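Local coordinates for protein soluble lytic murein transglycosylase (Pseudomonas aeruginosa, PDB 5OHU) that probably cleaves the glycan strands of peptidoglycan as a lytic transglycosylase of the Slt family, acting in both exolytic and endolytic cell-wall turnover, at residues E80-E83 and R84-E88; K255-S258 and L259-Y262; E600-F604 and D605-Q609. One frame throughout, in Å; residues are numbered along the deposited sequence.

Interaction 1 of 3, residues E80-E83 and R84-E88. With PO4 (phosphate ion), chain C.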
ATOM      1  N   GLU A  80     -22.774   9.683 -31.529  1.00 26.50           N
ATOM      2  CA  GLU A  80     -21.889   9.156 -32.561  1.00 24.99           C
ATOM      3  C   GLU A  80     -20.453   9.619 -32.353  1.00 23.73           C
ATOM      4  O   GLU A  80     -19.514   8.815 -32.411  1.00 22.90           O
ATOM      5  CB  GLU A  80     -22.397   9.583 -33.943  1.00 27.40           C
ATOM      6  CG  GLU A  80     -23.720   8.929 -34.365  1.00 31.67           C
ATOM      7  CD  GLU A  80     -24.956   9.505 -33.632  1.00 39.42           C
ATOM      8  OE1 GLU A  80     -24.860  10.591 -32.999  1.00 32.32           O
ATOM      9  OE2 GLU A  80     -26.041   8.879 -33.718  1.00 49.89           O
ATOM     10  N   GLU A  81     -20.262  10.918 -32.118  1.00 22.89           N
ATOM     11  CA  GLU A  81     -18.907  11.432 -31.966  1.00 28.62           C
ATOM     12  C   GLU A  81     -18.254  10.893 -30.702  1.00 22.54           C
ATOM     13  O   GLU A  81     -17.100  10.461 -30.732  1.00 27.10           O
ATOM     14  CB  GLU A  81     -18.908  12.957 -31.954  1.00 28.66           C
ATOM     15  CG  GLU A  81     -17.511  13.526 -32.044  1.00 35.63           C
ATOM     16  CD  GLU A  81     -17.475  15.047 -32.002  1.00 37.81           C
ATOM     17  OE1 GLU A  81     -18.558  15.674 -31.936  1.00 30.47           O
ATOM     18  OE2 GLU A  81     -16.356  15.607 -32.025  1.00 37.05           O
ATOM     19  N   VAL A  82     -18.973  10.914 -29.577  1.00 22.91           N
ATOM     20  CA  VAL A  82     -18.389  10.440 -28.320  1.00 21.41           C
ATOM     21  C   VAL A  82     -18.056   8.961 -28.419  1.00 28.80           C
ATOM     22  O   VAL A  82     -16.953   8.534 -28.062  1.00 21.27           O
ATOM     23  CB  VAL A  82     -19.329  10.706 -27.132  1.00 22.71           C
ATOM     24  CG1 VAL A  82     -18.691  10.202 -25.837  1.00 20.32           C
ATOM     25  CG2 VAL A  82     -19.654  12.182 -27.024  1.00 22.56           C
ATOM     26  N   GLU A  83     -19.012   8.157 -28.890  1.00 21.32           N
ATOM     27  CA  GLU A  83     -18.771   6.727 -29.038  1.00 26.32           C
ATOM     28  C   GLU A  83     -17.549   6.484 -29.902  1.00 31.29           C
ATOM     29  O   GLU A  83     -16.682   5.661 -29.567  1.00 21.72           O
ATOM     30  CB  GLU A  83     -19.996   6.056 -29.645  1.00 21.36           C
ATOM     31  CG  GLU A  83     -21.134   5.889 -28.665  1.00 20.81           C
ATOM     32  CD  GLU A  83     -22.412   5.455 -29.343  1.00 30.70           C
ATOM     33  OE1 GLU A  83     -22.407   5.331 -30.589  1.00 33.69           O
ATOM     34  OE2 GLU A  83     -23.423   5.239 -28.632  1.00 36.28           O
ATOM     35  N   ARG A  84     -17.445   7.238 -30.994  1.00 22.39           N
ATOM     36  CA  ARG A  84     -16.281   7.144 -31.861  1.00 30.18           C
ATOM     37  C   ARG A  84     -14.995   7.469 -31.108  1.00 26.58           C
ATOM     38  O   ARG A  84     -13.988   6.771 -31.261  1.00 24.39           O
ATOM     39  CB  ARG A  84     -16.461   8.067 -33.058  1.00 23.60           C
ATOM     40  CG  ARG A  84     -15.240   8.194 -33.928  1.00 24.70           C
ATOM     41  CD  ARG A  84     -15.563   9.080 -35.106  1.00 24.90           C
ATOM     42  NE  ARG A  84     -14.412   9.171 -35.986  1.00 30.26           N
ATOM     43  CZ  ARG A  84     -13.513  10.143 -35.927  1.00 35.53           C
ATOM     44  NH1 ARG A  84     -13.683  11.091 -35.023  1.00 31.01           N
ATOM     45  NH2 ARG A  84     -12.468  10.162 -36.763  1.00 38.91           N
ATOM     46  N   PHE A  85     -15.008   8.506 -30.274  1.00 28.52           N
ATOM     47  CA  PHE A  85     -13.797   8.835 -29.535  1.00 22.44           C
ATOM     48  C   PHE A  85     -13.439   7.745 -28.529  1.00 27.72           C
ATOM     49  O   PHE A  85     -12.266   7.376 -28.390  1.00 23.08           O
ATOM     50  CB  PHE A  85     -13.957  10.172 -28.831  1.00 23.93           C
ATOM     51  CG  PHE A  85     -12.681  10.683 -28.245  1.00 25.79           C
ATOM     52  CD1 PHE A  85     -12.310  10.349 -26.952  1.00 25.58           C
ATOM     53  CD2 PHE A  85     -11.835  11.471 -29.003  1.00 28.14           C
ATOM     54  CE1 PHE A  85     -11.118  10.816 -26.409  1.00 30.67           C
ATOM     55  CE2 PHE A  85     -10.655  11.951 -28.478  1.00 34.63           C
ATOM     56  CZ  PHE A  85     -10.289  11.623 -27.179  1.00 34.79           C
ATOM     57  N   LEU A  86     -14.430   7.229 -27.800  1.00 21.37           N
ATOM     58  CA  LEU A  86     -14.146   6.152 -26.865  1.00 24.70           C
ATOM     59  C   LEU A  86     -13.774   4.866 -27.589  1.00 35.55           C
ATOM     60  O   LEU A  86     -13.006   4.053 -27.058  1.00 33.77           O
ATOM     61  CB  LEU A  86     -15.342   5.916 -25.950  1.00 26.36           C
ATOM     62  CG  LEU A  86     -15.759   7.118 -25.107  1.00 27.79           C
ATOM     63  CD1 LEU A  86     -17.149   6.875 -24.573  1.00 22.90           C
ATOM     64  CD2 LEU A  86     -14.777   7.341 -23.962  1.00 28.03           C
ATOM     65  N   THR A  87     -14.312   4.673 -28.794  1.00 36.79           N
ATOM     66  CA  THR A  87     -13.986   3.499 -29.593  1.00 30.54           C
ATOM     67  C   THR A  87     -12.522   3.483 -29.991  1.00 28.66           C
ATOM     68  O   THR A  87     -11.873   2.436 -29.939  1.00 36.12           O
ATOM     69  CB  THR A  87     -14.870   3.466 -30.838  1.00 27.86           C
ATOM     70  OG1 THR A  87     -16.201   3.143 -30.442  1.00 34.25           O
ATOM     71  CG2 THR A  87     -14.361   2.454 -31.882  1.00 24.90           C
ATOM     72  N   GLU A  88     -11.983   4.629 -30.388  1.00 24.79           N
ATOM     73  CA  GLU A  88     -10.657   4.689 -30.990  1.00 26.37           C
ATOM     74  C   GLU A  88      -9.580   5.203 -30.051  1.00 30.43           C
ATOM     75  O   GLU A  88      -8.395   5.101 -30.378  1.00 30.38           O
ATOM     76  CB  GLU A  88     -10.718   5.561 -32.245  1.00 25.70           C
ATOM     77  CG  GLU A  88     -12.000   5.284 -33.002  1.00 36.72           C
ATOM     78  CD  GLU A  88     -12.079   5.901 -34.377  1.00 43.34           C
ATOM     79  OE1 GLU A  88     -12.769   5.285 -35.214  1.00 47.23           O
ATOM     80  OE2 GLU A  88     -11.469   6.972 -34.627  1.00 43.32           O
TER
HETATM   81  P   PO4 C 702     -12.402   6.936 -38.074  1.00 40.44           P
HETATM   82  O1  PO4 C 702     -11.571   8.053 -37.508  1.00 59.26           O
HETATM   83  O2  PO4 C 702     -13.542   6.646 -37.139  1.00 41.01           O
HETATM   84  O3  PO4 C 702     -11.552   5.701 -38.256  1.00 37.76           O
HETATM   85  O4  PO4 C 702     -12.976   7.401 -39.380  1.00 35.38           O
HETATM   86  O   HOH W   1     -14.848  11.505 -32.319  1.00 34.97           O

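Interaction 2 of 3, residues K255-S258 and L259-Y262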
ATOM      1  N   LYS A 255      -7.038  -3.679  28.877  1.00 11.73           N
ATOM      2  CA  LYS A 255      -8.348  -3.279  29.371  1.00 11.89           C
ATOM      3  C   LYS A 255      -9.463  -3.919  28.546  1.00 16.72           C
ATOM      4  O   LYS A 255     -10.482  -4.350  29.093  1.00 18.00           O
ATOM      5  CB  LYS A 255      -8.481  -1.753  29.367  1.00 16.83           C
ATOM      6  CG  LYS A 255      -9.799  -1.267  29.952  1.00 16.43           C
ATOM      7  CD  LYS A 255     -10.219   0.090  29.383  1.00 36.98           C
ATOM      8  CE  LYS A 255      -9.965   1.272  30.349  1.00 30.01           C
ATOM      9  NZ  LYS A 255     -10.711   1.157  31.637  1.00 36.30           N
ATOM     10  N   ALA A 256      -9.273  -4.012  27.227  1.00 11.77           N
ATOM     11  CA  ALA A 256     -10.284  -4.617  26.376  1.00 11.85           C
ATOM     12  C   ALA A 256     -10.503  -6.081  26.730  1.00 11.96           C
ATOM     13  O   ALA A 256     -11.637  -6.569  26.719  1.00 12.19           O
ATOM     14  CB  ALA A 256      -9.877  -4.471  24.910  1.00 11.63           C
ATOM     15  N   LEU A 257      -9.423  -6.797  27.038  1.00 11.84           N
ATOM     16  CA  LEU A 257      -9.536  -8.207  27.393  1.00 14.82           C
ATOM     17  C   LEU A 257     -10.284  -8.393  28.709  1.00 16.14           C
ATOM     18  O   LEU A 257     -11.149  -9.272  28.820  1.00 15.04           O
ATOM     19  CB  LEU A 257      -8.140  -8.841  27.477  1.00 13.17           C
ATOM     20  CG  LEU A 257      -8.138 -10.348  27.770  1.00 17.75           C
ATOM     21  CD1 LEU A 257      -9.041 -11.050  26.771  1.00 14.01           C
ATOM     22  CD2 LEU A 257      -6.751 -10.917  27.707  1.00 14.26           C
ATOM     23  N   SER A 258      -9.960  -7.586  29.724  1.00 13.01           N
ATOM     24  CA  SER A 258     -10.711  -7.663  30.975  1.00 18.52           C
ATOM     25  C   SER A 258     -12.195  -7.448  30.736  1.00 17.84           C
ATOM     26  O   SER A 258     -13.034  -8.103  31.364  1.00 18.31           O
ATOM     27  CB  SER A 258     -10.208  -6.626  31.983  1.00 12.69           C
ATOM     28  OG  SER A 258      -8.912  -6.938  32.408  1.00 40.34           O
ATOM     29  N   LEU A 259     -12.540  -6.519  29.842  1.00 12.81           N
ATOM     30  CA  LEU A 259     -13.948  -6.187  29.676  1.00 16.68           C
ATOM     31  C   LEU A 259     -14.670  -7.265  28.885  1.00 13.16           C
ATOM     32  O   LEU A 259     -15.833  -7.584  29.181  1.00 15.79           O
ATOM     33  CB  LEU A 259     -14.094  -4.820  29.023  1.00 12.94           C
ATOM     34  CG  LEU A 259     -13.673  -3.708  29.989  1.00 17.88           C
ATOM     35  CD1 LEU A 259     -13.602  -2.375  29.246  1.00 13.61           C
ATOM     36  CD2 LEU A 259     -14.676  -3.622  31.137  1.00 16.78           C
ATOM     37  N   LEU A 260     -14.000  -7.829  27.879  1.00 14.03           N
ATOM     38  CA  LEU A 260     -14.523  -9.017  27.210  1.00 18.93           C
ATOM     39  C   LEU A 260     -14.803 -10.117  28.220  1.00 21.74           C
ATOM     40  O   LEU A 260     -15.858 -10.760  28.169  1.00 20.51           O
ATOM     41  CB  LEU A 260     -13.534  -9.505  26.152  1.00 13.70           C
ATOM     42  CG  LEU A 260     -13.937 -10.812  25.465  1.00 21.67           C
ATOM     43  CD1 LEU A 260     -15.249 -10.629  24.715  1.00 17.47           C
ATOM     44  CD2 LEU A 260     -12.838 -11.314  24.515  1.00 16.38           C
ATOM     45  N   ASP A 261     -13.897 -10.301  29.191  1.00 13.28           N
ATOM     46  CA  ASP A 261     -14.096 -11.355  30.179  1.00 18.56           C
ATOM     47  C   ASP A 261     -15.324 -11.076  31.032  1.00 23.29           C
ATOM     48  O   ASP A 261     -16.001 -12.012  31.469  1.00 27.96           O
ATOM     49  CB  ASP A 261     -12.836 -11.519  31.041  1.00 13.47           C
ATOM     50  CG  ASP A 261     -11.669 -12.100  30.251  1.00 26.28           C
ATOM     51  OD1 ASP A 261     -11.920 -12.678  29.168  1.00 22.77           O
ATOM     52  OD2 ASP A 261     -10.507 -11.983  30.704  1.00 22.78           O
ATOM     53  N   TYR A 262     -15.642  -9.803  31.269  1.00 22.18           N
ATOM     54  CA  TYR A 262     -16.889  -9.479  31.949  1.00 18.89           C
ATOM     55  C   TYR A 262     -18.094  -9.629  31.021  1.00 19.40           C
ATOM     56  O   TYR A 262     -19.114 -10.203  31.409  1.00 18.04           O
ATOM     57  CB  TYR A 262     -16.846  -8.053  32.503  1.00 19.23           C
ATOM     58  CG  TYR A 262     -18.120  -7.697  33.232  1.00 21.32           C
ATOM     59  CD1 TYR A 262     -19.242  -7.221  32.533  1.00 23.33           C
ATOM     60  CD2 TYR A 262     -18.196  -7.799  34.624  1.00 25.36           C
ATOM     61  CE1 TYR A 262     -20.415  -6.914  33.195  1.00 16.15           C
ATOM     62  CE2 TYR A 262     -19.351  -7.472  35.300  1.00 25.34           C
ATOM     63  CZ  TYR A 262     -20.456  -7.032  34.574  1.00 21.66           C
ATOM     64  OH  TYR A 262     -21.607  -6.713  35.238  1.00 22.11           O
TER

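Interaction 3 of 3, residues E600-F604 and D605-Q609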
ATOM      1  N   GLU A 600      11.531  -9.945  12.755  1.00 15.60           N
ATOM      2  CA  GLU A 600      10.298 -10.662  12.468  1.00 10.83           C
ATOM      3  C   GLU A 600       9.150 -10.185  13.347  1.00 19.87           C
ATOM      4  O   GLU A 600       7.985 -10.251  12.934  1.00 13.37           O
ATOM      5  CB  GLU A 600      10.495 -12.163  12.674  1.00 10.87           C
ATOM      6  CG  GLU A 600       9.395 -12.973  12.032  1.00 12.54           C
ATOM      7  CD  GLU A 600       9.251 -12.643  10.561  1.00 23.45           C
ATOM      8  OE1 GLU A 600      10.290 -12.752   9.836  1.00 18.13           O
ATOM      9  OE2 GLU A 600       8.132 -12.223  10.153  1.00 16.13           O
ATOM     10  N   THR A 601       9.450  -9.704  14.559  1.00 15.88           N
ATOM     11  CA  THR A 601       8.411  -9.336  15.510  1.00 14.44           C
ATOM     12  C   THR A 601       8.228  -7.832  15.606  1.00 10.59           C
ATOM     13  O   THR A 601       7.620  -7.350  16.564  1.00 15.22           O
ATOM     14  CB  THR A 601       8.689  -9.924  16.899  1.00 12.33           C
ATOM     15  OG1 THR A 601       9.928  -9.414  17.410  1.00 10.16           O
ATOM     16  CG2 THR A 601       8.764 -11.468  16.843  1.00 10.29           C
ATOM     17  N   ILE A 602       8.730  -7.083  14.629  1.00 11.33           N
ATOM     18  CA  ILE A 602       8.396  -5.653  14.545  1.00 11.17           C
ATOM     19  C   ILE A 602       6.879  -5.502  14.390  1.00 16.58           C
ATOM     20  O   ILE A 602       6.272  -6.153  13.519  1.00 11.32           O
ATOM     21  CB  ILE A 602       9.140  -5.007  13.359  1.00 16.35           C
ATOM     22  CG1 ILE A 602      10.613  -4.765  13.709  1.00 12.98           C
ATOM     23  CG2 ILE A 602       8.494  -3.671  12.943  1.00 12.46           C
ATOM     24  CD1 ILE A 602      11.416  -4.406  12.483  1.00 11.55           C
ATOM     25  N   PRO A 603       6.211  -4.686  15.198  1.00 13.67           N
ATOM     26  CA  PRO A 603       4.742  -4.618  15.115  1.00 15.83           C
ATOM     27  C   PRO A 603       4.202  -4.055  13.809  1.00 20.41           C
ATOM     28  O   PRO A 603       3.116  -4.470  13.388  1.00 21.25           O
ATOM     29  CB  PRO A 603       4.366  -3.723  16.310  1.00 13.43           C
ATOM     30  CG  PRO A 603       5.590  -3.710  17.191  1.00 23.43           C
ATOM     31  CD  PRO A 603       6.745  -3.823  16.249  1.00 15.10           C
ATOM     32  N   PHE A 604       4.897  -3.107  13.167  1.00 15.67           N
ATOM     33  CA  PHE A 604       4.400  -2.480  11.940  1.00 19.91           C
ATOM     34  C   PHE A 604       4.847  -3.290  10.728  1.00 17.79           C
ATOM     35  O   PHE A 604       6.050  -3.416  10.487  1.00 19.86           O
ATOM     36  CB  PHE A 604       4.912  -1.044  11.791  1.00 18.57           C
ATOM     37  CG  PHE A 604       4.475  -0.106  12.885  1.00 22.84           C
ATOM     38  CD1 PHE A 604       3.549  -0.494  13.845  1.00 16.74           C
ATOM     39  CD2 PHE A 604       4.997   1.192  12.936  1.00 23.62           C
ATOM     40  CE1 PHE A 604       3.157   0.391  14.850  1.00 25.31           C
ATOM     41  CE2 PHE A 604       4.611   2.086  13.929  1.00 27.32           C
ATOM     42  CZ  PHE A 604       3.687   1.691  14.890  1.00 22.15           C
ATOM     43  N   ASP A 605       3.879  -3.805   9.953  1.00 15.26           N
ATOM     44  CA  ASP A 605       4.198  -4.498   8.707  1.00 11.85           C
ATOM     45  C   ASP A 605       5.097  -3.655   7.823  1.00 19.87           C
ATOM     46  O   ASP A 605       6.009  -4.180   7.169  1.00 15.17           O
ATOM     47  CB  ASP A 605       2.933  -4.828   7.906  1.00 15.51           C
ATOM     48  CG  ASP A 605       2.143  -5.993   8.473  1.00 26.94           C
ATOM     49  OD1 ASP A 605       2.689  -6.791   9.257  1.00 23.61           O
ATOM     50  OD2 ASP A 605       0.963  -6.126   8.087  1.00 30.35           O
ATOM     51  N   GLU A 606       4.818  -2.349   7.745  1.00 18.80           N
ATOM     52  CA  GLU A 606       5.595  -1.486   6.867  1.00 20.68           C
ATOM     53  C   GLU A 606       7.044  -1.445   7.309  1.00 21.10           C
ATOM     54  O   GLU A 606       7.962  -1.522   6.484  1.00 16.02           O
ATOM     55  CB  GLU A 606       5.027  -0.066   6.840  1.00 15.78           C
ATOM     56  CG  GLU A 606       6.096   0.945   6.408  1.00 25.50           C
ATOM     57  CD  GLU A 606       5.562   2.322   6.080  1.00 43.71           C
ATOM     58  OE1 GLU A 606       4.344   2.563   6.219  1.00 43.99           O
ATOM     59  OE2 GLU A 606       6.382   3.175   5.680  1.00 55.67           O
ATOM     60  N   THR A 607       7.270  -1.303   8.614  1.00 14.95           N
ATOM     61  CA  THR A 607       8.638  -1.137   9.075  1.00 11.57           C
ATOM     62  C   THR A 607       9.415  -2.442   8.949  1.00 14.15           C
ATOM     63  O   THR A 607      10.604  -2.433   8.601  1.00 12.70           O
ATOM     64  CB  THR A 607       8.639  -0.621  10.504  1.00 14.99           C
ATOM     65  OG1 THR A 607       7.891   0.595  10.551  1.00 13.22           O
ATOM     66  CG2 THR A 607      10.052  -0.349  10.949  1.00 11.41           C
ATOM     67  N   ARG A 608       8.752  -3.576   9.187  1.00 11.39           N
ATOM     68  CA  ARG A 608       9.429  -4.863   9.025  1.00 15.67           C
ATOM     69  C   ARG A 608       9.925  -5.033   7.595  1.00 18.19           C
ATOM     70  O   ARG A 608      11.093  -5.381   7.364  1.00 12.82           O
ATOM     71  CB  ARG A 608       8.507  -6.021   9.413  1.00 11.24           C
ATOM     72  CG  ARG A 608       9.136  -7.401   9.045  1.00 13.69           C
ATOM     73  CD  ARG A 608       8.158  -8.567   9.121  1.00 24.10           C
ATOM     74  NE  ARG A 608       7.429  -8.539  10.382  1.00 38.39           N
ATOM     75  CZ  ARG A 608       6.142  -8.228  10.515  1.00 38.73           C
ATOM     76  NH1 ARG A 608       5.380  -7.951   9.445  1.00 11.13           N
ATOM     77  NH2 ARG A 608       5.619  -8.224  11.732  1.00 25.74           N
ATOM     78  N   GLN A 609       9.061  -4.737   6.617  1.00 11.85           N
ATOM     79  CA  GLN A 609       9.448  -4.890   5.218  1.00 12.18           C
ATOM     80  C   GLN A 609      10.485  -3.848   4.822  1.00 12.41           C
ATOM     81  O   GLN A 609      11.416  -4.145   4.063  1.00 12.67           O
ATOM     82  CB  GLN A 609       8.221  -4.782   4.309  1.00 14.65           C
ATOM     83  CG  GLN A 609       8.495  -5.222   2.872  1.00 14.37           C
ATOM     84  CD  GLN A 609       8.896  -6.695   2.803  1.00 21.11           C
ATOM     85  OE1 GLN A 609       8.194  -7.539   3.340  1.00 20.50           O
ATOM     86  NE2 GLN A 609      10.042  -7.002   2.166  1.00 12.94           N
TER
HETATM   87  O   HOH W   2       2.692  -6.677  11.932  1.00 29.79           O

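Interaction 1 of 3, residues E80-E83 and R84-E88
Arg84 meets the carbonyls of Glu80 and Glu81 one turn back along helix 79-88, a partly buried helix of the largely helical chain. Its CB lies 3.2 Å from Glu80 O, while its backbone N donates to that same oxygen in a regular i to i+4 bond. CG stands anti to the backbone N (chi1 172°) and the chain stays extended as far as NE, which carries the guanidinium away from the helix. Arg84 NE donates to O2 of a phosphate ion, probably from the crystallisation liquor, at 2.9 Å; the approach of Arg84 NH2 to O1 of the same ion is implausibly short and therefore doubtful. Arg84 NH1 gives a 3.0 Å bond to a water that in turn donates to Glu81 O, a bridge that helps fix the rotation of the group. One guanidinium face has Glu88 OE2 above it, a long, purely electrostatic pairing at 3.9 Å from Arg84 NE.

Around the helix, Val82 and Leu86 lie side by side, CG1 of the first 3.9 Å from CD1 of the second, and with Phe85 they pack against helix 95-108. The Glu81 carboxylate pairs with Arg73. Glu83 O takes two donors from Thr87: its backbone N, and its OG1 at 2.7 Å, which comes from above the carbonyl plane.

Interaction 2 of 3, residues K255-S258 and L259-Y262
Leu259 CD1 packs against Lys255 CG at 4.0 Å, the two side chains running alongside each other and pointing the same way on one flank of helix 253-263. This is i to i+4 packing along an alpha-helix. Leu259 sets CG anti to its carbonyl carbon (chi1 -70°), which leaves CG 3.4 Å from Lys255 O and swings CD1 back over the preceding turn to the lysine methylenes. Beyond them the lysine chain bends at its third and fourth torsions, and NZ finds Ser225 OG as a hydrogen-bond partner.

On another flank Leu257 and Asp261 make the mixed pair: a methyl of the leucine, CD1, lies 4.1 Å from Asp261 OD1, with the two side chains crossing at an oblique angle. The carboxylate is folded back along the helix, and Asp261 CG comes within 3.2 Å of Leu257 O. Leu260 approaches Leu257 more loosely, Leu260 CD2 to Leu257 CD1 at 4.4 Å.

Four successive backbone bonds hold these side chains in their spacing, from Leu259 N to Lys255 O through to Tyr262 N to Ser258 O; that of Leu260 N to Ala256 O is the straightest, at 169°. Farther out, Ala256, Leu257 and Leu260 rest on Ile281 of helix 271-287, whereas Leu259 lies against Leu245 and Leu248 of helix 235-251. The short helix thus packs against two longer helices through different sets of its residues.

The helix is amphipathic here: leucine methyls and lysine methylenes supply the apolar packing, while the ammonium reaches a hydroxyl beyond it. Leu257 O lies over the flat face of the Asp261 carboxylate, above its CG; OD1 and OD2 are acceptors like that oxygen, and the contact is one of packing, without a hydrogen bond between carboxylate and carbonyl.

Interaction 3 of 3, residues E600-F604 and D605-Q609
Glu600 O is gripped by two nitrogens of one guanidinium: Arg608 NE donates to it at 3.1 Å, and Arg608 NH2 adds a weak bond at 3.3 Å. NE approaches from above the carbonyl plane, 54° out of it. The arginine thereby reaches across the turn between helix 595-600 and helix 605-624, and ties the end of the first to the opening turn of the second.

Its chain leaves the helix with CG anti to the backbone N (chi1 171°) and bends at chi3, bringing the guanidinium round toward the 600-604 segment. Arg608 NH1 forms a salt bridge with Asp605 OD1, one turn earlier on its own helix, at 2.9 Å and nearly in the guanidinium plane. A water donates to both Asp605 OD1 and Pro603 O and weakly accepts from Arg608 NH2, bridging the loop and the helix start. The Glu600 carboxylate is almost parallel to the guanidinium, their planes 7° apart, but its OE2 stands well out of the guanidinium plane and makes only a long pairing of charges with Arg608 NE. Glu600, Asp605 and Arg608 form a salt-bridge network, which Arg315 extends through Glu600 OE2; Tyr375 and Trp346 hold Glu600 OE1.

Away from the charged groups the contact is largely one of carbon against carbon. Ile602 CG2 packs 3.9 Å from Thr607 CB, the two side chains crossing at about a right angle, and Ile602 CB lies against Arg608 CB. Phe604 occupies the N-cap position; its backbone O accepts from Arg608 N at 3.0 Å, while its ring turns an edge toward Thr607 OG1.

Trp586 of helix 580-586 touches Ile602, Pro603 and Thr607 and meets the Phe604 ring edge-to-face. Thr607 also packs on helix 569-578, and Arg608 rests against Trp312 of helix 307-319.

Each of the three contacts is local, but they belong to different parts of the chain. Interactions 1 and 2 each lie within one short helix, toward the outside of the molecule and on opposite sides of its centre, their own centres about 61 Å apart. Both combine a buried apolar flank with an exposed polar one, although interaction 1 carries an arginine that meets a phosphate ion, probably from the crystallisation liquor, and interaction 2 relies mainly on leucines. Interaction 3 lies nearer the middle, about 27 Å from interaction 2 between centres, and joins two helices across a turn. Its Glu600 and Arg608 are buried, with Asp605 at the exposed end of the network, and its charges meet protein partners.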